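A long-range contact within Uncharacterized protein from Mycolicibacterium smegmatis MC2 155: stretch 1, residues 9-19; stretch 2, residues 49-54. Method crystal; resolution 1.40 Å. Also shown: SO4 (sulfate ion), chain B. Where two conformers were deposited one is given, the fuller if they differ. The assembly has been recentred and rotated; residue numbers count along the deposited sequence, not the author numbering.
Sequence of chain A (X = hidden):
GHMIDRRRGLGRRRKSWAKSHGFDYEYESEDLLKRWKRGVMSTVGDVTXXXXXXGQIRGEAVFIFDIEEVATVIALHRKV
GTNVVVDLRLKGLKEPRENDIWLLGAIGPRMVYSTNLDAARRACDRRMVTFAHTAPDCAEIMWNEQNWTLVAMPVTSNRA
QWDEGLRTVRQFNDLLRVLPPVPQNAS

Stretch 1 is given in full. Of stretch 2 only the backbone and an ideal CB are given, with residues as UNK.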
ATOM      1  N   GLY A   9     -11.474  -6.531 -19.931  1.00 28.24           N
ATOM      2  CA  GLY A   9     -12.475  -6.922 -18.942  1.00 26.12           C
ATOM      3  C   GLY A   9     -12.170  -6.496 -17.533  1.00 22.87           C
ATOM      4  O   GLY A   9     -12.670  -7.119 -16.593  1.00 21.08           O
ATOM      5  N   LEU A  10     -11.327  -5.476 -17.367  1.00 21.70           N
ATOM      6  CA  LEU A  10     -10.860  -5.085 -16.048  1.00 22.04           C
ATOM      7  C   LEU A  10     -12.020  -4.727 -15.140  1.00 20.36           C
ATOM      8  O   LEU A  10     -12.036  -5.157 -13.989  1.00 18.62           O
ATOM      9  CB  LEU A  10      -9.811  -3.955 -16.154  1.00 25.12           C
ATOM     10  CG  LEU A  10      -9.343  -3.341 -14.848  1.00 30.77           C
ATOM     11  CD1 LEU A  10      -8.734  -4.428 -13.982  1.00 30.63           C
ATOM     12  CD2 LEU A  10      -8.337  -2.221 -15.167  1.00 37.29           C
ATOM     13  N   GLY A  11     -12.986  -3.951 -15.628  1.00 20.01           N
ATOM     14  CA  GLY A  11     -14.118  -3.543 -14.796  1.00 19.23           C
ATOM     15  C   GLY A  11     -14.987  -4.720 -14.381  1.00 18.79           C
ATOM     16  O   GLY A  11     -15.367  -4.852 -13.215  1.00 18.34           O
ATOM     17  N   ARG A  12     -15.317  -5.587 -15.331  1.00 19.82           N
ATOM     18  CA  ARG A  12     -16.120  -6.753 -15.018  0.53 22.53           C
ATOM     19  C   ARG A  12     -15.411  -7.632 -13.999  1.00 18.97           C
ATOM     20  O   ARG A  12     -16.038  -8.130 -13.055  1.00 17.62           O
ATOM     21  CB  ARG A  12     -16.367  -7.552 -16.300  0.53 33.53           C
ATOM     22  CG  ARG A  12     -17.085  -8.870 -16.108  0.53 48.23           C
ATOM     23  CD  ARG A  12     -17.299  -9.566 -17.447  0.53 67.18           C
ATOM     24  NE  ARG A  12     -18.218  -8.827 -18.313  0.53108.54           N
ATOM     25  CZ  ARG A  12     -17.843  -7.992 -19.278  0.53 72.97           C
ATOM     26  NH1 ARG A  12     -16.558  -7.773 -19.517  0.53 74.92           N
ATOM     27  NH2 ARG A  12     -18.759  -7.369 -20.005  0.53 82.24           N
ATOM     28  N   ARG A  13     -14.108  -7.845 -14.196  1.00 16.92           N
ATOM     29  CA  ARG A  13     -13.356  -8.715 -13.289  1.00 15.89           C
ATOM     30  C   ARG A  13     -13.245  -8.090 -11.900  1.00 15.15           C
ATOM     31  O   ARG A  13     -13.357  -8.801 -10.903  1.00 15.05           O
ATOM     32  CB  ARG A  13     -11.974  -9.016 -13.882  1.00 17.55           C
ATOM     33  CG  ARG A  13     -12.048  -9.941 -15.086  1.00 20.06           C
ATOM     34  CD  ARG A  13     -10.673 -10.298 -15.758  1.00 23.91           C
ATOM     35  NE  ARG A  13      -9.936  -9.188 -16.396  1.00 27.08           N
ATOM     36  CZ  ARG A  13      -8.840  -8.604 -15.866  1.00 29.55           C
ATOM     37  NH1 ARG A  13      -8.343  -8.983 -14.658  1.00 30.99           N
ATOM     38  NH2 ARG A  13      -8.233  -7.634 -16.554  1.00 29.62           N
ATOM     39  N   ARG A  14     -13.059  -6.766 -11.818  1.00 14.11           N
ATOM     40  CA  ARG A  14     -12.979  -6.118 -10.517  1.00 13.38           C
ATOM     41  C   ARG A  14     -14.334  -6.169  -9.801  1.00 14.63           C
ATOM     42  O   ARG A  14     -14.391  -6.383  -8.575  1.00 14.53           O
ATOM     43  CB  ARG A  14     -12.458  -4.682 -10.696  1.00 12.85           C
ATOM     44  CG  ARG A  14     -12.243  -3.916  -9.355  1.00 13.59           C
ATOM     45  CD  ARG A  14     -10.994  -4.436  -8.611  1.00 14.48           C
ATOM     46  NE  ARG A  14      -9.757  -4.361  -9.413  1.00 14.31           N
ATOM     47  CZ  ARG A  14      -8.978  -3.277  -9.588  1.00 14.09           C
ATOM     48  NH1 ARG A  14      -9.341  -2.072  -9.119  1.00 13.89           N
ATOM     49  NH2 ARG A  14      -7.867  -3.371 -10.325  1.00 14.38           N
ATOM     50  N   LYS A  15     -15.437  -5.989 -10.531  1.00 16.38           N
ATOM     51  CA  LYS A  15     -16.775  -6.138  -9.939  1.00 19.00           C
ATOM     52  C   LYS A  15     -17.029  -7.567  -9.443  1.00 17.45           C
ATOM     53  O   LYS A  15     -17.605  -7.758  -8.358  1.00 16.75           O
ATOM     54  CB  LYS A  15     -17.841  -5.700 -10.980  1.00 25.70           C
ATOM     55  CG  LYS A  15     -19.140  -5.210 -10.360  1.00 36.77           C
ATOM     56  CD  LYS A  15     -20.130  -4.762 -11.442  1.00 51.65           C
ATOM     57  CE  LYS A  15     -19.601  -3.617 -12.301  1.00 77.06           C
ATOM     58  NZ  LYS A  15     -20.680  -2.980 -13.133  1.00 65.94           N
ATOM     59  N   SER A  16     -16.624  -8.585 -10.222  0.78 16.99           N
ATOM     60  CA  SER A  16     -16.776  -9.967  -9.773  0.78 17.48           C
ATOM     61  C   SER A  16     -15.986 -10.220  -8.495  0.78 15.49           C
ATOM     62  O   SER A  16     -16.466 -10.903  -7.577  0.78 15.79           O
ATOM     63  CB  SER A  16     -16.319 -10.940 -10.879  0.78 19.10           C
ATOM     64  OG  SER A  16     -16.362 -12.321 -10.459  0.78 21.37           O
ATOM     65  N   TRP A  17     -14.749  -9.728  -8.436  1.00 14.72           N
ATOM     66  CA  TRP A  17     -13.915  -9.926  -7.261  1.00 13.43           C
ATOM     67  C   TRP A  17     -14.504  -9.213  -6.052  1.00 12.89           C
ATOM     68  O   TRP A  17     -14.520  -9.782  -4.955  1.00 13.10           O
ATOM     69  CB  TRP A  17     -12.531  -9.408  -7.607  1.00 13.69           C
ATOM     70  CG  TRP A  17     -11.550  -9.448  -6.517  1.00 13.61           C
ATOM     71  CD1 TRP A  17     -10.851 -10.550  -6.069  1.00 14.35           C
ATOM     72  CD2 TRP A  17     -11.104  -8.349  -5.719  1.00 13.74           C
ATOM     73  NE1 TRP A  17     -10.004 -10.190  -5.063  1.00 14.71           N
ATOM     74  CE2 TRP A  17     -10.121  -8.850  -4.836  1.00 14.80           C
ATOM     75  CE3 TRP A  17     -11.429  -6.975  -5.675  1.00 14.52           C
ATOM     76  CZ2 TRP A  17      -9.460  -8.049  -3.912  1.00 16.24           C
ATOM     77  CZ3 TRP A  17     -10.778  -6.177  -4.769  1.00 15.62           C
ATOM     78  CH2 TRP A  17      -9.797  -6.719  -3.887  1.00 16.25           C
ATOM     79  N   ALA A  18     -15.014  -7.998  -6.239  1.00 12.99           N
ATOM     80  CA  ALA A  18     -15.690  -7.298  -5.151  1.00 12.78           C
ATOM     81  C   ALA A  18     -16.853  -8.132  -4.630  1.00 13.34           C
ATOM     82  O   ALA A  18     -17.040  -8.298  -3.414  1.00 14.39           O
ATOM     83  CB  ALA A  18     -16.215  -5.949  -5.648  1.00 12.55           C
ATOM     84  N   LYS A  19     -17.650  -8.697  -5.536  1.00 13.90           N
ATOM     85  CA  LYS A  19     -18.781  -9.532  -5.107  1.00 15.73           C
ATOM     86  C   LYS A  19     -18.296 -10.750  -4.307  1.00 15.15           C
ATOM     87  O   LYS A  19     -18.878 -11.087  -3.282  1.00 15.43           O
ATOM     88  CB  LYS A  19     -19.602  -9.978  -6.329  1.00 20.58           C
ATOM     89  CG  LYS A  19     -20.748 -10.913  -5.996  1.00 26.77           C
ATOM     90  CD  LYS A  19     -21.359 -11.420  -7.317  1.00 34.59           C
ATOM     91  CE  LYS A  19     -22.642 -12.221  -7.056  1.00 42.94           C
ATOM     92  NZ  LYS A  19     -23.267 -12.700  -8.327  1.00 70.21           N
ATOM     93  N   UNK A  49      -9.793   8.065  -8.729  1.00 22.25           N
ATOM     94  CA  UNK A  49      -9.734   6.630  -8.475  1.00 19.56           C
ATOM     95  C   UNK A  49     -10.790   5.938  -9.330  1.00 17.80           C
ATOM     96  O   UNK A  49     -11.960   6.377  -9.379  1.00 18.63           O
ATOM     97  CB  UNK A  49      -9.943   6.322  -6.991  1.00 19.56           C
ATOM     98  N   UNK A  50     -10.411   4.861 -10.013  1.00 16.02           N
ATOM     99  CA  UNK A  50     -11.349   4.130 -10.859  1.00 16.05           C
ATOM    100  C   UNK A  50     -11.407   2.678 -10.446  1.00 14.43           C
ATOM    101  O   UNK A  50     -10.480   2.148  -9.830  1.00 14.91           O
ATOM    102  CB  UNK A  50     -10.958   4.246 -12.334  1.00 16.05           C
ATOM    103  N   UNK A  51     -12.469   1.994 -10.883  0.68 14.21           N
ATOM    104  CA  UNK A  51     -12.674   0.577 -10.539  0.68 14.33           C
ATOM    105  C   UNK A  51     -12.465   0.355  -9.041  0.68 12.73           C
ATOM    106  O   UNK A  51     -11.609  -0.423  -8.586  0.68 13.08           O
ATOM    107  CB  UNK A  51     -11.725  -0.316 -11.341  0.68 14.33           C
ATOM    108  N   UNK A  52     -13.242   1.113  -8.284  1.00 12.46           N
ATOM    109  CA  UNK A  52     -13.049   1.263  -6.847  1.00 12.55           C
ATOM    110  C   UNK A  52     -13.807   0.164  -6.117  1.00 11.88           C
ATOM    111  O   UNK A  52     -14.998  -0.088  -6.390  1.00 12.81           O
ATOM    112  CB  UNK A  52     -13.508   2.643  -6.374  1.00 12.55           C
ATOM    113  N   UNK A  53     -13.152  -0.461  -5.130  1.00 11.58           N
ATOM    114  CA  UNK A  53     -13.778  -1.485  -4.319  1.00 11.71           C
ATOM    115  C   UNK A  53     -13.609  -1.054  -2.862  1.00 12.25           C
ATOM    116  O   UNK A  53     -12.491  -0.708  -2.428  1.00 12.44           O
ATOM    117  CB  UNK A  53     -13.172  -2.865  -4.581  1.00 11.71           C
ATOM    118  N   UNK A  54     -14.695  -1.055  -2.106  1.00 12.23           N
ATOM    119  CA  UNK A  54     -14.721  -0.541  -0.744  0.57 12.48           C
ATOM    120  C   UNK A  54     -15.183  -1.673   0.157  1.00 12.58           C
ATOM    121  O   UNK A  54     -16.296  -2.193  -0.024  1.00 12.92           O
ATOM    122  CB  UNK A  54     -15.630   0.683  -0.616  0.57 12.48           C
TER
HETATM  123  S   SO4 B 301     -15.358  -4.181 -18.889  0.71 30.82           S
HETATM  124  O1  SO4 B 301     -14.685  -5.216 -18.125  0.71 26.87           O
HETATM  125  O2  SO4 B 301     -15.859  -3.051 -18.089  0.71 34.34           O
HETATM  126  O3  SO4 B 301     -14.496  -3.683 -19.973  0.71 33.66           O
HETATM  127  O4  SO4 B 301     -16.412  -4.906 -19.590  0.71 38.45           O

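Stretch 1 enters a helix at Leu10, directly after the N-cap residue Gly9, and the later part of stretch 2 runs beside it in nearly the same direction, at 5° between axes and 9.0 Å at closest approach. The positions of stretch 2 therefore differ sharply in what they meet.

Position 49 lies in a strand, and its ideal CB finds nothing of the helix within 5.5 Å. The contact sets no demand here, and many side chains would serve; the deposited residue is Ala49.

Position 50 is also extended, with CA-to-CB pointing sideways and nothing of stretch 1 within 5.5 Å of its ideal CB. Small, polar or long flexible residues would all be compatible. It is Lys50, whose chain leads away from stretch 1.

At position 51 the chain turns a corner. Its phi/psi of 47/57 is left-handed, a region favouring glycine and, among residues with a side chain, asparagine and aspartate. The backbone carbonyl is already engaged: Arg14 NH1 donates a hydrogen bond to O of residue 51 over 2.9 Å, with the acceptor near the plane of the guanidinium, at its edge. CA-to-CB points toward the helix, and the ideal CB lies 3.7 Å from Arg14 NH1 and 5.3 Å from Gly11 CA. The backbone at Gly11 and the side chain of Leu10 border the space ahead, where a short polar group would fit, as would glycine. The deposited residue is Asn51, with chi1 in the m well. Its OD1 comes to 3.5 Å from Gly11 CA, while its ND2 packs 3.7 Å from Leu10 CD2. Both partners are carbons, so these are packing contacts; OD1 and ND2 find their hydrogen bonds elsewhere in the structure.

Position 52 returns to extended geometry with CA-to-CB pointing away. Stretch 1 does not discriminate here, although the backbone suits beta-branched residues; Val52 occupies it.

At position 53 CA-to-CB again points toward the helix. The ideal CB is 4.1 Å from Trp17 CZ3, 4.5 Å from Ala18 CB and 4.8 Å from Arg14 CD, a largely apolar setting that would suit valine, isoleucine or another modest aliphatic residue. Val53, with chi1 t, spreads its methyls over it. CG1 sits 3.9 Å from Trp17 CZ3 and 3.8 Å from Ala18 CB, and CG2 lies 3.5 Å from Arg14 CG. CG2 is also 4.1 Å from Trp17 CZ3 and 4.0 Å from Ala18 CB, so only the approach to Arg14 CG is its alone. The arginine thus contributes aliphatic carbon here and a donor at 51.

Position 54 points away once more, leaving its choice free of the helix; it is Leu54.

Stretch 2 49-54: AKNVVL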
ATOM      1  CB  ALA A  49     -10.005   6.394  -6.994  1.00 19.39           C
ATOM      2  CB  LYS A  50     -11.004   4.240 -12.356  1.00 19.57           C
ATOM      3  CG  LYS A  50     -11.248   5.664 -12.862  1.00 23.75           C
ATOM      4  CD  LYS A  50     -11.246   5.754 -14.346  1.00 26.54           C
ATOM      5  CE  LYS A  50     -11.567   7.207 -14.752  1.00 28.81           C
ATOM      6  NZ  LYS A  50     -11.171   7.523 -16.144  1.00 30.20           N
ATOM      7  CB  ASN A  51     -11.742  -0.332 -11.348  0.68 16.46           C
ATOM      8  CG  ASN A  51     -12.121  -0.394 -12.761  0.68 18.70           C
ATOM      9  OD1 ASN A  51     -13.283  -0.577 -13.071  0.68 18.56           O
ATOM     10  ND2 ASN A  51     -11.140  -0.285 -13.660  0.68 21.42           N
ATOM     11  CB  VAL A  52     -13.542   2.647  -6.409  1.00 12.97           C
ATOM     12  CG1 VAL A  52     -13.342   2.817  -4.873  1.00 14.62           C
ATOM     13  CG2 VAL A  52     -12.815   3.748  -7.180  1.00 13.55           C
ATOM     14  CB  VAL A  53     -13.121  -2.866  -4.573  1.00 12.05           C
ATOM     15  CG1 VAL A  53     -13.752  -3.931  -3.663  1.00 12.18           C
ATOM     16  CG2 VAL A  53     -13.307  -3.252  -6.044  1.00 13.23           C
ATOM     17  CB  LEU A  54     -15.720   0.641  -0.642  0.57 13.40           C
ATOM     18  CG  LEU A  54     -15.542   1.765  -1.697  0.57 14.33           C
ATOM     19  CD1 LEU A  54     -16.358   1.493  -3.001  0.57 14.32           C
ATOM     20  CD2 LEU A  54     -15.890   3.143  -1.084  0.57 15.25           C
TER
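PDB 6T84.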